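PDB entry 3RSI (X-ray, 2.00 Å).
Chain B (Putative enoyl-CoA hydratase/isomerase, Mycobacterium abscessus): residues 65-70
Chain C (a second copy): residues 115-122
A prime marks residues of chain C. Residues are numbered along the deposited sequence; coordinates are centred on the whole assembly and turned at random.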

# COMPACT_ATOMS: atom_id res chain seq x y z
N ALA B 65 25.46 -1.83 -13.61
CA ALA B 65 24.86 -1.06 -12.51
C ALA B 65 23.81 -0.12 -13.06
O ALA B 65 23.94 0.40 -14.16
N TYR B 66 22.76 0.12 -12.27
CA TYR B 66 21.72 1.06 -12.68
C TYR B 66 22.14 2.46 -12.26
O TYR B 66 22.41 3.30 -13.10
N CYS B 67 22.20 2.71 -10.95
CA CYS B 67 22.64 3.98 -10.41
C CYS B 67 22.89 3.78 -8.92
O CYS B 67 21.96 3.44 -8.18
N VAL B 68 24.15 3.92 -8.51
CA VAL B 68 24.58 3.79 -7.10
C VAL B 68 24.93 5.24 -6.77
O VAL B 68 26.04 5.78 -7.05
N GLY B 69 23.96 5.85 -6.17
CA GLY B 69 23.37 6.93 -6.86
C GLY B 69 23.83 8.31 -6.65
O GLY B 69 23.49 9.14 -7.44
N GLY B 70 24.68 8.51 -5.65
CA GLY B 70 24.78 9.76 -4.94
C GLY B 70 25.36 10.92 -5.68
O GLY B 70 25.06 11.11 -6.84
N GLY C 115 20.51 4.96 -3.22
CA GLY C 115 20.54 6.41 -3.01
C GLY C 115 19.70 7.14 -4.06
O GLY C 115 18.57 6.77 -4.32
N GLY C 116 20.28 8.17 -4.66
CA GLY C 116 19.60 8.97 -5.71
C GLY C 116 18.87 8.16 -6.76
O GLY C 116 17.78 8.54 -7.21
N GLY C 117 19.47 7.04 -7.16
CA GLY C 117 18.87 6.11 -8.13
C GLY C 117 17.57 5.53 -7.62
O GLY C 117 16.59 5.45 -8.37
N CYS C 118 17.55 5.14 -6.34
CA CYS C 118 16.36 4.59 -5.71
C CYS C 118 15.34 5.68 -5.35
O CYS C 118 14.14 5.41 -5.30
N GLU C 119 15.80 6.93 -5.15
CA GLU C 119 14.85 8.03 -4.95
C GLU C 119 14.08 8.31 -6.26
O GLU C 119 12.84 8.38 -6.28
N MET C 120 14.83 8.45 -7.35
CA MET C 120 14.21 8.70 -8.65
C MET C 120 13.34 7.53 -9.13
O MET C 120 12.38 7.77 -9.84
N LEU C 121 13.65 6.30 -8.70
CA LEU C 121 12.84 5.12 -9.06
C LEU C 121 11.38 5.26 -8.67
O LEU C 121 10.50 4.73 -9.34
N GLN C 122 11.12 5.96 -7.57
CA GLN C 122 9.75 6.14 -7.06
C GLN C 122 8.89 7.03 -7.95
O GLN C 122 7.66 7.00 -7.86

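The contact between these two stretches is small, burying 231 Å² in all, and it is built round Gly117′, Tyr66 and Gly69. Chain B supplies a short strand that includes Cys67 and Val68, with flanking residues. Chain C supplies a helix that begins with Gly116′ and Gly117′, with a third glycine, Gly115′, at the N-cap position. No direct hydrogen bond crosses between the stretches. The packing is van der Waals contact, with one water as a polar link.

Gly117′ has the most surface covered, 58 Å². It has no side chain, so its backbone itself becomes the contact surface. The sulfur of Cys67 rests against it, with SG 3.5 Å from CA of Gly117′. Cys67 points toward the helix and has a t rotamer, with chi1 at 172°. A CB on Gly117′ in the deposited backbone would lie 2.6 Å from O of Cys67, which is a clash. The bare glycine therefore lets the strand come this close.

Tyr66 comes next, with 46 Å² covered. Its CA-to-CB bond points toward chain C. Chi1 is 176°, a t rotamer, and chi2 is 79°. The ring reaches along the helix from Gly117′ to Leu121′. Atom O of Gly117′ lies at the ring edge, near the ring plane, and is 4.0 Å from CE2 of Tyr66. Farther out, the hydroxyl OH of Tyr66 is 4.2 Å from CD1 of Leu121′. The Leu121′ side chain starts out sideways, but its end comes nearer to chain B. Its chi1 is -176° (t) and its chi2 is 70° (p).

Water 1 joins the two chains at this point. It is 2.6 Å from OH of Tyr66, a hydrogen bond whose direction is not settled. It also donates a hydrogen bond to O of Gly117′, at 2.8 Å. The same carbonyl accepts the helical hydrogen bond from N of Leu121′, 3.1 Å from O of Gly117′. The Gly117′ oxygen thus serves both the helix and the bridging water. In this way the buried tyrosine hydroxyl gains a polar partner.

Gly69, with 31 Å² covered, packs against the start of the helix. Its CA is 3.9 Å from N of Gly117′ and 4.0 Å from N of Gly116′. A CB here would point into the helix and clash with both nitrogens, at 2.5 Å from N of Gly117′ and 2.8 Å from N of Gly116′. Close backbone packing thus depends on glycine on both chains. Gly115′, at the N-cap position, has a positive phi of 60°, which by itself favours glycine.

The other side chains add little. Val68 points away from the helix, with an m rotamer. Met120′ points toward chain B, but its nearest approach is CB of Met120′ to OH of Tyr66, 6.0 Å, too far for contact. Gln122′ is out of reach and turns back on its own stretch, where NE2 donates a hydrogen bond to O of Cys118′ at 3.0 Å.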

# COMPACT_ATOMS: atom_id res chain seq x y z
CB ALA B 65 25.91 -0.26 -11.79
CB TYR B 66 20.37 0.63 -12.08
CG TYR B 66 19.19 1.53 -12.31
CD1 TYR B 66 18.51 1.53 -13.51
CD2 TYR B 66 18.70 2.32 -11.28
CE1 TYR B 66 17.39 2.34 -13.71
CE2 TYR B 66 17.58 3.11 -11.45
CZ TYR B 66 16.93 3.13 -12.67
OH TYR B 66 15.83 3.95 -12.81
CB CYS B 67 21.58 5.07 -10.67
SG CYS B 67 21.90 6.65 -9.86
CB VAL B 68 25.81 2.93 -6.93
CG1 VAL B 68 25.67 1.61 -7.75
CG2 VAL B 68 27.00 3.73 -7.37
CB CYS C 118 16.73 3.76 -4.48
SG CYS C 118 15.44 2.64 -3.91
CB GLU C 119 15.56 9.30 -4.45
CG GLU C 119 16.25 9.12 -3.08
CD GLU C 119 15.95 10.27 -2.12
OE1 GLU C 119 16.88 11.01 -1.79
OE2 GLU C 119 14.76 10.47 -1.76
CB MET C 120 15.26 9.06 -9.71
CG MET C 120 15.86 10.44 -9.52
SD MET C 120 16.98 10.86 -10.88
CE MET C 120 15.89 10.82 -12.28
CB LEU C 121 13.42 3.85 -8.42
CG LEU C 121 12.78 2.50 -8.74
CD1 LEU C 121 13.07 2.09 -10.18
CD2 LEU C 121 13.33 1.44 -7.78
CB GLN C 122 9.78 6.67 -5.64
CG GLN C 122 10.27 5.62 -4.63
CD GLN C 122 10.82 6.24 -3.38
OE1 GLN C 122 10.07 6.67 -2.50
NE2 GLN C 122 12.16 6.32 -3.30
O HOH W 1 15.80 5.89 -11.05